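Local coordinates for hypothetical protein Atu1540 (Agrobacterium tumefaciens str. C58, PDB 2HWJ), which is of unknown function but belongs to a family of putative ParB-like nucleases within the ParB and sulfiredoxin clan, at residues Val29-Arg33 against Leu73-Glu78; His69-Leu73 against Ile128-Glu132; Arg106-Tyr110 against Phe156-Gly160; Asp134-Ala140 against Trp161-Arg166. All coordinates share one frame; numbering follows the deposited sequence.

Overall arrangement
From the N terminus, contact 1 closes the first long loop by pairing helix 26-37 with helix 69-77, with sheet strands 52-57 and 63-65 in between. Contact 2 opens on the same helix and crosses contact 1, sharing Leu-73 and bringing the loop before strand 132-133 against that helix. Contact 3 crosses contact 2 in turn: it ties the loop after helix 96-105 to the start of helix 157-166. Contact 4, which crosses contact 3, packs helix 135-146 on helix 157-166. Each contact thus crosses the next, while contact 1 closes before contacts 3 and 4 open. Contacts 3 and 4 meet where Phe-159 touches Asp-134 and Arg-137; contacts 2 and 4 touch through His-70 and Arg-137.

Contact 1. Residues Val29-Arg33 against Leu73-Glu78; sequences VELKR and LALSKE
Val-29 presents both methyls to helix 69-77. With CG1 trans to the backbone N (chi1 172°), that methyl settles over the partner backbone, 3.9 Å from Ala-74 CA, and CG2 meets Leu-73 CD2 at 3.8 Å. Glu-30 leaves its helix facing away, but its chain bends at chi2 and brings the carboxylate back. There OE1 accepts a hydrogen bond from Arg-33 NE at 3.2 Å, arriving from above the carboxylate plane, and makes a long salt bridge of 3.8 Å to Lys-77 NZ. This is a helix-helix crossing within the putative ParB-like nuclease region, the two axes 8.5 Å apart at -58°, with the small Ala-74 at the nearest approach. Lys-32 sets its CB 3.7 Å from Ala-74 CB; beyond that its chain leads off along His-70 and Leu-71 and packs on Tyr-5 of the second subunit. Arg-33 carries the polar side. Lys-77 CB lies over one face of its guanidinium, the two chains crossing at about a right angle. At the guanidinium edge NH1 donates to Glu-78 OE1 at 2.7 Å, on the anti side of the carboxylate, and that same oxygen forms a salt bridge with Arg-37.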
loop_
_atom_site.group_PDB
_atom_site.type_symbol
_atom_site.label_atom_id
_atom_site.label_comp_id
_atom_site.label_asym_id
_atom_site.label_seq_id
_atom_site.Cartn_x
_atom_site.Cartn_y
_atom_site.Cartn_z
ATOM N N VAL A 29 -4.836 -24.563 12.734
ATOM C CA VAL A 29 -4.353 -24.689 14.115
ATOM C C VAL A 29 -3.719 -26.082 14.337
ATOM O O VAL A 29 -2.499 -26.164 14.571
ATOM C CB VAL A 29 -5.446 -24.435 15.153
ATOM C CG1 VAL A 29 -4.975 -24.764 16.575
ATOM C CG2 VAL A 29 -5.874 -23.038 15.075
ATOM N N GLU A 30 -4.505 -27.158 14.216
ATOM C CA GLU A 30 -3.994 -28.553 14.399
ATOM C C GLU A 30 -2.725 -28.899 13.584
ATOM O O GLU A 30 -1.771 -29.507 14.128
ATOM C CB GLU A 30 -5.090 -29.599 14.159
ATOM C CG GLU A 30 -6.278 -29.546 15.127
ATOM C CD GLU A 30 -5.882 -29.708 16.602
ATOM O OE1 GLU A 30 -6.189 -28.771 17.433
ATOM O OE2 GLU A 30 -5.265 -30.761 16.937
ATOM N N LEU A 31 -2.683 -28.513 12.302
ATOM C CA LEU A 31 -1.423 -28.654 11.539
ATOM C C LEU A 31 -0.268 -27.930 12.240
ATOM O O LEU A 31 0.727 -28.575 12.570
ATOM C CB LEU A 31 -1.554 -28.243 10.073
ATOM C CG LEU A 31 -2.502 -29.206 9.324
ATOM C CD1 LEU A 31 -2.644 -28.771 7.866
ATOM C CD2 LEU A 31 -2.115 -30.720 9.440
ATOM N N LYS A 32 -0.406 -26.620 12.529
ATOM C CA LYS A 32 0.615 -25.941 13.344
ATOM C C LYS A 32 0.956 -26.757 14.594
ATOM O O LYS A 32 2.128 -27.038 14.804
ATOM C CB LYS A 32 0.268 -24.503 13.646
ATOM C CG LYS A 32 0.663 -23.508 12.537
ATOM C CD LYS A 32 -0.373 -22.401 12.553
ATOM C CE LYS A 32 -0.074 -21.205 11.681
ATOM N NZ LYS A 32 0.831 -21.455 10.531
ATOM N N ARG A 33 -0.026 -27.209 15.376
ATOM C CA ARG A 33 0.316 -27.952 16.557
ATOM C C ARG A 33 1.144 -29.227 16.247
ATOM O O ARG A 33 1.953 -29.657 17.079
ATOM C CB ARG A 33 -0.925 -28.425 17.242
ATOM C CG ARG A 33 -1.966 -27.440 17.612
ATOM C CD ARG A 33 -2.304 -27.866 18.999
ATOM N NE ARG A 33 -3.580 -28.482 19.261
ATOM C CZ ARG A 33 -3.740 -29.352 20.267
ATOM N NH1 ARG A 33 -2.714 -29.704 21.019
ATOM N NH2 ARG A 33 -4.910 -29.882 20.534
ATOM N N LEU A 73 -3.023 -19.692 18.914
ATOM C CA LEU A 73 -3.861 -20.736 19.499
ATOM C C LEU A 73 -3.111 -22.083 19.489
ATOM O O LEU A 73 -3.190 -22.862 20.454
ATOM C CB LEU A 73 -5.172 -20.806 18.779
ATOM C CG LEU A 73 -6.307 -21.745 19.202
ATOM C CD1 LEU A 73 -6.726 -21.512 20.659
ATOM C CD2 LEU A 73 -7.494 -21.609 18.250
ATOM N N ALA A 74 -2.365 -22.344 18.414
ATOM C CA ALA A 74 -1.664 -23.622 18.342
ATOM C C ALA A 74 -0.775 -23.724 19.589
ATOM O O ALA A 74 -0.762 -24.770 20.294
ATOM C CB ALA A 74 -0.819 -23.734 17.091
ATOM N N LEU A 75 -0.048 -22.634 19.879
ATOM C CA LEU A 75 0.983 -22.696 20.922
ATOM C C LEU A 75 0.257 -22.794 22.264
ATOM O O LEU A 75 0.638 -23.547 23.164
ATOM C CB LEU A 75 1.875 -21.462 20.882
ATOM C CG LEU A 75 3.239 -21.292 20.204
ATOM C CD1 LEU A 75 3.602 -22.293 19.238
ATOM C CD2 LEU A 75 3.342 -19.935 19.551
ATOM N N SER A 76 -0.845 -22.086 22.360
ATOM C CA SER A 76 -1.593 -22.123 23.581
ATOM C C SER A 76 -2.118 -23.530 23.882
ATOM O O SER A 76 -1.890 -24.071 24.985
ATOM C CB SER A 76 -2.741 -21.189 23.476
ATOM O OG SER A 76 -3.457 -21.458 24.628
ATOM N N LYS A 77 -2.775 -24.140 22.888
ATOM C CA LYS A 77 -3.140 -25.531 23.005
ATOM C C LYS A 77 -1.938 -26.469 23.280
ATOM O O LYS A 77 -2.116 -27.521 23.896
ATOM C CB LYS A 77 -3.952 -26.002 21.810
ATOM C CG LYS A 77 -5.299 -25.347 21.703
ATOM C CD LYS A 77 -6.164 -26.113 20.636
ATOM C CE LYS A 77 -7.622 -25.607 20.465
ATOM N NZ LYS A 77 -8.428 -26.595 19.653
ATOM N N GLU A 78 -0.714 -26.108 22.886
ATOM C CA GLU A 78 0.418 -27.011 23.206
ATOM C C GLU A 78 0.961 -26.827 24.600
ATOM O O GLU A 78 1.958 -27.435 24.952
ATOM C CB GLU A 78 1.574 -26.860 22.209
ATOM C CG GLU A 78 1.442 -27.697 20.962
ATOM C CD GLU A 78 1.077 -29.189 21.239
ATOM O OE1 GLU A 78 -0.018 -29.622 20.762
ATOM O OE2 GLU A 78 1.877 -29.922 21.909
#

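Contact 2. Residues His69-Leu73 against Ile128-Glu132; sequences HHLVL and IHDLE
Ile-128 and Leu-131 reach from the loop into one side of helix 69-77, where His-69, Val-72 and Leu-73 receive them. The contact is made by van der Waals packing, most of it between branched aliphatic groups. The Ile-128 side chain divides its two arms: CD1 rests 3.9 Å from Val-72 CG1, the two side chains meeting nearly at right angles, while CG2 sits against the helix itself, 3.8 Å from Leu-73 CA. Leu-73 extends across the interface, its CG turned directly away from its own N (chi1 -176°), and its two methyls serve different partners. CD1 lies 3.8 Å from the carbonyl oxygen Ile-128 O and also near His-129 CA; CD2 passes Leu-131 CB at 4.2 Å. Leu-73 runs alongside both Ile-128 and Leu-131, pointing the opposite way to each.

The aromatic part belongs to His-69. Leu-131 CD1 comes to the edge of the imidazole, in the ring plane, 3.9 Å from His-69 ND1. The ring is also held at its far nitrogen, since NE2 makes a weak hydrogen bond to Leu-65 O.

Backbone bonding shapes the loop side: Leu-131 N donates to Ile-128 O at 2.9 Å, closing the short 3-10 turn that presents both aliphatic chains to the helix. Around this buried junction, Leu-65 of strand 63-65 touches Val-72 and Ile-128, Val-24 of strand 23-24 packs on His-69 and Leu-73, and helix 26-37 meets Leu-73 through Phe-26. The loop then enters strand 132-133, which pairs in parallel with strand 23-24 through Glu-132.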
loop_
_atom_site.group_PDB
_atom_site.type_symbol
_atom_site.label_atom_id
_atom_site.label_comp_id
_atom_site.label_asym_id
_atom_site.label_seq_id
_atom_site.Cartn_x
_atom_site.Cartn_y
_atom_site.Cartn_z
ATOM N N HIS A 69 -2.994 -15.332 14.678
ATOM C CA HIS A 69 -3.896 -16.103 15.606
ATOM C C HIS A 69 -3.775 -17.656 15.539
ATOM O O HIS A 69 -3.871 -18.330 16.551
ATOM C CB HIS A 69 -5.328 -15.635 15.472
ATOM C CG HIS A 69 -5.508 -14.196 15.862
ATOM N ND1 HIS A 69 -6.304 -13.792 16.915
ATOM C CD2 HIS A 69 -4.975 -13.060 15.348
ATOM C CE1 HIS A 69 -6.264 -12.473 17.024
ATOM N NE2 HIS A 69 -5.458 -12.008 16.091
ATOM N N HIS A 70 -3.559 -18.212 14.356
ATOM C CA HIS A 70 -3.585 -19.639 14.235
ATOM C C HIS A 70 -2.439 -20.123 15.086
ATOM O O HIS A 70 -2.577 -20.953 15.952
ATOM C CB HIS A 70 -3.438 -20.008 12.757
ATOM C CG HIS A 70 -4.642 -19.651 11.934
ATOM N ND1 HIS A 70 -5.733 -20.493 11.794
ATOM C CD2 HIS A 70 -4.977 -18.510 11.288
ATOM C CE1 HIS A 70 -6.667 -19.903 11.068
ATOM N NE2 HIS A 70 -6.240 -18.696 10.758
ATOM N N LEU A 71 -1.314 -19.465 14.942
ATOM C CA LEU A 71 -0.086 -19.904 15.550
ATOM C C LEU A 71 -0.232 -19.712 17.003
ATOM O O LEU A 71 0.105 -20.622 17.780
ATOM C CB LEU A 71 1.064 -19.075 15.043
ATOM C CG LEU A 71 2.293 -19.480 15.837
ATOM C CD1 LEU A 71 2.615 -20.938 15.560
ATOM C CD2 LEU A 71 3.497 -18.584 15.613
ATOM N N VAL A 72 -0.772 -18.575 17.409
ATOM C CA VAL A 72 -0.908 -18.399 18.853
ATOM C C VAL A 72 -1.884 -19.387 19.538
ATOM O O VAL A 72 -1.565 -19.934 20.633
ATOM C CB VAL A 72 -1.150 -16.927 19.278
ATOM C CG1 VAL A 72 -1.364 -16.834 20.743
ATOM C CG2 VAL A 72 0.059 -16.035 18.901
ATOM N N LEU A 73 -3.023 -19.692 18.914
ATOM C CA LEU A 73 -3.861 -20.736 19.499
ATOM C C LEU A 73 -3.111 -22.083 19.489
ATOM O O LEU A 73 -3.190 -22.862 20.454
ATOM C CB LEU A 73 -5.172 -20.806 18.779
ATOM C CG LEU A 73 -6.307 -21.745 19.202
ATOM C CD1 LEU A 73 -6.726 -21.512 20.659
ATOM C CD2 LEU A 73 -7.494 -21.609 18.250
ATOM N N ILE A 128 -7.639 -15.774 23.660
ATOM C CA ILE A 128 -7.307 -16.699 22.598
ATOM C C ILE A 128 -8.073 -18.034 22.707
ATOM O O ILE A 128 -8.695 -18.455 21.753
ATOM C CB ILE A 128 -5.795 -16.985 22.667
ATOM C CG1 ILE A 128 -4.974 -15.701 22.429
ATOM C CG2 ILE A 128 -5.381 -17.947 21.635
ATOM C CD1 ILE A 128 -4.949 -15.264 20.916
ATOM N N HIS A 129 -8.037 -18.698 23.861
ATOM C CA HIS A 129 -8.746 -19.975 23.984
ATOM C C HIS A 129 -10.272 -19.917 23.556
ATOM O O HIS A 129 -10.871 -20.942 23.353
ATOM C CB HIS A 129 -8.444 -20.652 25.346
ATOM C CG HIS A 129 -9.100 -19.998 26.564
ATOM N ND1 HIS A 129 -10.462 -19.714 26.651
ATOM C CD2 HIS A 129 -8.592 -19.662 27.788
ATOM C CE1 HIS A 129 -10.754 -19.211 27.849
ATOM N NE2 HIS A 129 -9.637 -19.175 28.559
ATOM N N ASP A 130 -10.845 -18.712 23.368
ATOM C CA ASP A 130 -12.217 -18.493 22.830
ATOM C C ASP A 130 -12.365 -18.288 21.306
ATOM O O ASP A 130 -13.413 -18.084 20.830
ATOM C CB ASP A 130 -12.837 -17.244 23.433
ATOM C CG ASP A 130 -13.145 -17.381 24.932
ATOM O OD1 ASP A 130 -13.482 -18.500 25.393
ATOM O OD2 ASP A 130 -13.064 -16.311 25.624
ATOM N N LEU A 131 -11.324 -18.298 20.518
ATOM C CA LEU A 131 -11.544 -18.306 19.095
ATOM C C LEU A 131 -12.507 -19.405 18.658
ATOM O O LEU A 131 -12.466 -20.479 19.182
ATOM C CB LEU A 131 -10.212 -18.432 18.423
ATOM C CG LEU A 131 -9.508 -17.102 18.730
ATOM C CD1 LEU A 131 -8.076 -17.063 18.231
ATOM C CD2 LEU A 131 -10.308 -15.944 18.076
ATOM N N GLU A 132 -13.401 -19.069 17.720
ATOM C CA GLU A 132 -14.349 -19.951 17.040
ATOM C C GLU A 132 -13.703 -20.599 15.834
ATOM O O GLU A 132 -12.743 -20.054 15.261
ATOM C CB GLU A 132 -15.505 -19.133 16.514
ATOM C CG GLU A 132 -16.411 -18.688 17.570
ATOM C CD GLU A 132 -17.561 -17.780 17.063
ATOM O OE1 GLU A 132 -18.154 -17.028 17.916
ATOM O OE2 GLU A 132 -17.897 -17.831 15.842
#

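Contact 3. Residues Arg106-Tyr110 against Phe156-Gly160; sequences RNLIY and FSEFG
Tyr-110 forms an aromatic cluster with Phe-156 and Phe-159, both phenyl rings lying on the same side of the tyrosine plane. One face of Phe-156 receives Tyr-110 CB, a CH-pi contact 3.8 Å from the ring centroid, and the tyrosine ring continues over that phenyl as a face-to-face stack with centroids 4.7 Å apart and planes 27° from parallel. Over one face of Phe-159, displaced toward the rim, lies Tyr-110 CE1; this second pair is an offset stack, with centroids 4.5 Å apart and planes at 30°. The tyrosine reaches both because a chi1 of -171° places its ring beside the carbonyl carbon and carries it toward the helix start, its hydroxyl ending beside Phe-159 CB.

At the rim of Phe-156, Leu-108 C approaches the edge near the ring plane. Two backbone oxygens come close to the same ring atom, Phe-156 CE1: Ile-109 O at 3.5 Å and Asn-107 O at 3.6 Å. Asn-107, with positive phi, is the C-prime residue of a Schellman motif that terminates helix 96-105, so the chain turns here before running on to Tyr-110.

Phe-156 occupies the N-cap position of helix 157-166, and Phe-159 lies in its first turn. Arg-137 of helix 135-146 makes a cation-pi contact with Phe-159, while Ile-109 packs back on Trp-100 and Met-103 of helix 96-105.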
loop_
_atom_site.group_PDB
_atom_site.type_symbol
_atom_site.label_atom_id
_atom_site.label_comp_id
_atom_site.label_asym_id
_atom_site.label_seq_id
_atom_site.Cartn_x
_atom_site.Cartn_y
_atom_site.Cartn_z
ATOM N N ARG A 106 -8.267 1.295 11.025
ATOM C CA ARG A 106 -6.989 1.018 10.488
ATOM C C ARG A 106 -6.886 -0.433 10.088
ATOM O O ARG A 106 -5.787 -0.892 9.780
ATOM C CB ARG A 106 -5.907 1.442 11.464
ATOM C CG ARG A 106 -5.494 2.884 11.155
ATOM C CD ARG A 106 -5.099 3.578 12.401
ATOM N NE ARG A 106 -3.864 2.985 12.924
ATOM C CZ ARG A 106 -2.698 3.616 12.851
ATOM N NH1 ARG A 106 -2.648 4.816 12.297
ATOM N NH2 ARG A 106 -1.603 3.050 13.315
ATOM N N ASN A 107 -8.036 -1.140 10.049
ATOM C CA ASN A 107 -8.099 -2.505 9.553
ATOM C C ASN A 107 -7.267 -3.510 10.329
ATOM O O ASN A 107 -6.636 -4.375 9.726
ATOM C CB ASN A 107 -7.686 -2.519 8.102
ATOM C CG ASN A 107 -8.754 -1.880 7.181
ATOM O OD1 ASN A 107 -9.963 -1.805 7.509
ATOM N ND2 ASN A 107 -8.312 -1.428 6.027
ATOM N N LEU A 108 -7.305 -3.414 11.654
ATOM C CA LEU A 108 -6.538 -4.255 12.520
ATOM C C LEU A 108 -7.469 -5.178 13.241
ATOM O O LEU A 108 -7.022 -6.024 14.080
ATOM C CB LEU A 108 -5.686 -3.417 13.482
ATOM C CG LEU A 108 -4.586 -2.581 12.701
ATOM C CD1 LEU A 108 -3.832 -1.534 13.497
ATOM C CD2 LEU A 108 -3.605 -3.436 11.941
ATOM N N ILE A 109 -8.778 -5.103 12.942
ATOM C CA ILE A 109 -9.665 -6.103 13.573
ATOM C C ILE A 109 -10.482 -6.801 12.565
ATOM O O ILE A 109 -10.512 -6.386 11.487
ATOM C CB ILE A 109 -10.545 -5.522 14.612
ATOM C CG1 ILE A 109 -11.457 -4.477 13.984
ATOM C CG2 ILE A 109 -9.662 -5.013 15.767
ATOM C CD1 ILE A 109 -12.578 -4.050 14.832
ATOM N N TYR A 110 -11.099 -7.915 12.895
ATOM C CA TYR A 110 -11.840 -8.635 11.902
ATOM C C TYR A 110 -12.987 -9.269 12.618
ATOM O O TYR A 110 -12.953 -10.441 12.923
ATOM C CB TYR A 110 -10.973 -9.680 11.203
ATOM C CG TYR A 110 -11.660 -10.293 10.024
ATOM C CD1 TYR A 110 -12.094 -11.646 10.043
ATOM C CD2 TYR A 110 -11.985 -9.502 8.894
ATOM C CE1 TYR A 110 -12.781 -12.239 8.957
ATOM C CE2 TYR A 110 -12.628 -10.063 7.752
ATOM C CZ TYR A 110 -13.043 -11.442 7.809
ATOM O OH TYR A 110 -13.686 -11.992 6.692
ATOM N N PHE A 156 -6.317 -9.859 5.470
ATOM C CA PHE A 156 -7.427 -10.802 5.507
ATOM C C PHE A 156 -7.791 -11.349 4.120
ATOM O O PHE A 156 -8.954 -11.624 3.822
ATOM C CB PHE A 156 -8.629 -10.055 6.124
ATOM C CG PHE A 156 -8.340 -9.424 7.520
ATOM C CD1 PHE A 156 -8.523 -8.050 7.738
ATOM C CD2 PHE A 156 -7.910 -10.224 8.621
ATOM C CE1 PHE A 156 -8.286 -7.482 8.999
ATOM C CE2 PHE A 156 -7.653 -9.651 9.899
ATOM C CZ PHE A 156 -7.841 -8.287 10.084
ATOM N N SER A 157 -6.786 -11.496 3.261
ATOM C CA SER A 157 -6.912 -12.127 1.928
ATOM C C SER A 157 -7.694 -13.391 2.037
ATOM O O SER A 157 -8.641 -13.606 1.310
ATOM C CB SER A 157 -5.544 -12.547 1.433
ATOM O OG SER A 157 -5.525 -12.885 0.029
ATOM N N GLU A 158 -7.261 -14.254 2.942
ATOM C CA GLU A 158 -7.858 -15.546 3.159
ATOM C C GLU A 158 -9.314 -15.479 3.523
ATOM O O GLU A 158 -10.118 -16.245 3.025
ATOM C CB GLU A 158 -7.096 -16.309 4.252
ATOM C CG GLU A 158 -5.782 -16.889 3.799
ATOM C CD GLU A 158 -4.616 -15.944 3.952
ATOM O OE1 GLU A 158 -4.778 -14.769 4.454
ATOM O OE2 GLU A 158 -3.515 -16.404 3.545
ATOM N N PHE A 159 -9.663 -14.563 4.376
ATOM C CA PHE A 159 -11.025 -14.479 4.743
ATOM C C PHE A 159 -11.946 -14.120 3.562
ATOM O O PHE A 159 -13.120 -14.524 3.540
ATOM C CB PHE A 159 -11.193 -13.589 5.967
ATOM C CG PHE A 159 -11.048 -14.350 7.275
ATOM C CD1 PHE A 159 -9.980 -14.104 8.140
ATOM C CD2 PHE A 159 -11.961 -15.373 7.613
ATOM C CE1 PHE A 159 -9.856 -14.834 9.346
ATOM C CE2 PHE A 159 -11.849 -16.110 8.813
ATOM C CZ PHE A 159 -10.804 -15.822 9.683
ATOM N N GLY A 160 -11.388 -13.432 2.559
ATOM C CA GLY A 160 -12.082 -13.152 1.293
ATOM C C GLY A 160 -12.356 -14.392 0.485
ATOM O O GLY A 160 -13.465 -14.613 -0.008
#

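Contact 4. Residues Asp134-Ala140 against Trp161-Arg166; sequences DPFRSLA and WADFLR
Arg-166 and Asp-134 meet in a salt bridge, their side chains coming from opposite directions. The straightest bond runs from Arg-166 NH2 to Asp-134 OD2, 2.9 Å at 163°; it lies in the guanidinium plane but reaches the oxygen from above the carboxylate. A weak bond from NH2 to OD1 accompanies it, the two flat groups being well turned from each other. Nearer the helix, Arg-166 CB sits over a face of Phe-136, 3.7 Å from the ring centroid, in a CH-pi contact.

Asp-134 is also the N-cap of helix 135-146: its first torsion, 172°, swings the carboxylate away from its own N and sets OD1 toward the amides Phe-136 N and Arg-137 N, making a weak bond to each. One carboxylate thus caps one helix and holds the arginine of another. The two helices cross steeply, axes 8.2 Å apart at 110°, and small residues permit the approach: Ala-162 CB lies 3.4 Å from Phe-136 O and 3.9 Å from Ala-140 CB. Beyond them Leu-165 CD1 meets Leu-139 CD2 at 3.9 Å.

Farther out, helix 178-189 packs on this layer through Ala-181 on Leu-139 and Ala-185 on Leu-165, and Leu-174 of helix 171-176 packs on Phe-136.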
loop_
_atom_site.group_PDB
_atom_site.type_symbol
_atom_site.label_atom_id
_atom_site.label_comp_id
_atom_site.label_asym_id
_atom_site.label_seq_id
_atom_site.Cartn_x
_atom_site.Cartn_y
_atom_site.Cartn_z
ATOM N N ASP A 134 -13.565 -21.388 12.148
ATOM C CA ASP A 134 -14.157 -21.190 10.830
ATOM C C ASP A 134 -13.629 -22.208 9.771
ATOM O O ASP A 134 -12.545 -22.098 9.233
ATOM C CB ASP A 134 -14.223 -19.739 10.405
ATOM C CG ASP A 134 -14.674 -19.543 8.909
ATOM O OD1 ASP A 134 -15.115 -20.553 8.264
ATOM O OD2 ASP A 134 -14.578 -18.369 8.353
ATOM N N PRO A 135 -14.425 -23.247 9.493
ATOM C CA PRO A 135 -13.868 -24.295 8.620
ATOM C C PRO A 135 -13.602 -23.772 7.226
ATOM O O PRO A 135 -12.702 -24.268 6.554
ATOM C CB PRO A 135 -14.949 -25.412 8.616
ATOM C CG PRO A 135 -16.265 -24.690 9.080
ATOM C CD PRO A 135 -15.795 -23.541 9.991
ATOM N N PHE A 136 -14.320 -22.761 6.762
ATOM C CA PHE A 136 -13.892 -22.199 5.446
ATOM C C PHE A 136 -12.600 -21.448 5.541
ATOM O O PHE A 136 -11.844 -21.393 4.546
ATOM C CB PHE A 136 -14.990 -21.421 4.710
ATOM C CG PHE A 136 -16.099 -22.313 4.285
ATOM C CD1 PHE A 136 -17.190 -22.551 5.151
ATOM C CD2 PHE A 136 -15.998 -23.060 3.093
ATOM C CE1 PHE A 136 -18.188 -23.452 4.812
ATOM C CE2 PHE A 136 -17.015 -23.984 2.737
ATOM C CZ PHE A 136 -18.119 -24.162 3.600
ATOM N N ARG A 137 -12.301 -20.912 6.729
ATOM C CA ARG A 137 -11.011 -20.331 6.845
ATOM C C ARG A 137 -9.919 -21.400 6.581
ATOM O O ARG A 137 -8.878 -21.078 5.939
ATOM C CB ARG A 137 -10.867 -19.667 8.173
ATOM C CG ARG A 137 -9.524 -19.097 8.400
ATOM C CD ARG A 137 -9.225 -18.053 7.409
ATOM N NE ARG A 137 -7.907 -17.516 7.632
ATOM C CZ ARG A 137 -6.783 -18.164 7.311
ATOM N NH1 ARG A 137 -6.849 -19.377 6.770
ATOM N NH2 ARG A 137 -5.595 -17.620 7.557
ATOM N N SER A 138 -10.130 -22.657 7.027
ATOM C CA SER A 138 -9.098 -23.697 6.848
ATOM C C SER A 138 -9.016 -24.095 5.415
ATOM O O SER A 138 -7.934 -24.359 4.865
ATOM C CB SER A 138 -9.434 -24.939 7.591
ATOM O OG SER A 138 -9.407 -24.730 8.963
ATOM N N LEU A 139 -10.186 -24.193 4.810
ATOM C CA LEU A 139 -10.244 -24.528 3.405
ATOM C C LEU A 139 -9.502 -23.466 2.588
ATOM O O LEU A 139 -8.634 -23.830 1.815
ATOM C CB LEU A 139 -11.688 -24.647 2.926
ATOM C CG LEU A 139 -11.771 -25.207 1.501
ATOM C CD1 LEU A 139 -11.267 -26.659 1.392
ATOM C CD2 LEU A 139 -13.131 -25.074 0.921
ATOM N N ALA A 140 -9.827 -22.175 2.793
ATOM C CA ALA A 140 -9.151 -21.109 2.121
ATOM C C ALA A 140 -7.615 -21.170 2.382
ATOM O O ALA A 140 -6.821 -20.973 1.475
ATOM C CB ALA A 140 -9.744 -19.794 2.494
ATOM N N TRP A 161 -11.351 -15.244 0.409
ATOM C CA TRP A 161 -11.489 -16.553 -0.226
ATOM C C TRP A 161 -12.440 -17.462 0.553
ATOM O O TRP A 161 -13.283 -18.156 -0.055
ATOM C CB TRP A 161 -10.119 -17.200 -0.420
ATOM C CG TRP A 161 -9.428 -16.576 -1.609
ATOM C CD1 TRP A 161 -8.618 -15.471 -1.612
ATOM C CD2 TRP A 161 -9.588 -16.951 -2.971
ATOM N NE1 TRP A 161 -8.247 -15.174 -2.870
ATOM C CE2 TRP A 161 -8.825 -16.056 -3.735
ATOM C CE3 TRP A 161 -10.287 -17.993 -3.623
ATOM C CZ2 TRP A 161 -8.708 -16.162 -5.110
ATOM C CZ3 TRP A 161 -10.188 -18.097 -5.003
ATOM C CH2 TRP A 161 -9.388 -17.181 -5.734
ATOM N N ALA A 162 -12.335 -17.440 1.881
ATOM C CA ALA A 162 -13.250 -18.226 2.673
ATOM C C ALA A 162 -14.707 -17.775 2.468
ATOM O O ALA A 162 -15.584 -18.587 2.349
ATOM C CB ALA A 162 -12.863 -18.192 4.143
ATOM N N ASP A 163 -14.967 -16.481 2.399
ATOM C CA ASP A 163 -16.314 -16.090 2.147
ATOM C C ASP A 163 -16.788 -16.559 0.723
ATOM O O ASP A 163 -17.877 -17.086 0.545
ATOM C CB ASP A 163 -16.490 -14.596 2.435
ATOM C CG ASP A 163 -17.745 -14.014 1.736
ATOM O OD1 ASP A 163 -18.868 -14.591 1.932
ATOM O OD2 ASP A 163 -17.648 -13.002 0.973
ATOM N N PHE A 164 -15.949 -16.430 -0.288
ATOM C CA PHE A 164 -16.292 -16.924 -1.616
ATOM C C PHE A 164 -16.670 -18.419 -1.526
ATOM O O PHE A 164 -17.754 -18.805 -1.925
ATOM C CB PHE A 164 -15.087 -16.668 -2.512
ATOM C CG PHE A 164 -15.186 -17.244 -3.907
ATOM C CD1 PHE A 164 -15.936 -16.626 -4.878
ATOM C CD2 PHE A 164 -14.440 -18.359 -4.272
ATOM C CE1 PHE A 164 -15.982 -17.119 -6.155
ATOM C CE2 PHE A 164 -14.505 -18.853 -5.571
ATOM C CZ PHE A 164 -15.276 -18.232 -6.485
ATOM N N LEU A 165 -15.815 -19.249 -0.925
ATOM C CA LEU A 165 -16.067 -20.644 -0.933
ATOM C C LEU A 165 -17.328 -20.919 -0.125
ATOM O O LEU A 165 -18.038 -21.941 -0.410
ATOM C CB LEU A 165 -14.904 -21.440 -0.402
ATOM C CG LEU A 165 -13.567 -21.168 -1.098
ATOM C CD1 LEU A 165 -12.444 -21.441 -0.160
ATOM C CD2 LEU A 165 -13.383 -21.908 -2.452
ATOM N N ARG A 166 -17.675 -20.052 0.842
ATOM C CA ARG A 166 -18.619 -20.572 1.814
ATOM C C ARG A 166 -19.930 -20.447 1.214
ATOM O O ARG A 166 -20.864 -21.166 1.643
ATOM C CB ARG A 166 -18.581 -19.947 3.190
ATOM C CG ARG A 166 -19.785 -19.149 3.640
ATOM C CD ARG A 166 -19.285 -17.995 4.604
ATOM N NE ARG A 166 -18.719 -18.634 5.795
ATOM C CZ ARG A 166 -17.490 -18.486 6.252
ATOM N NH1 ARG A 166 -16.663 -17.655 5.706
ATOM N NH2 ARG A 166 -17.123 -19.177 7.306
#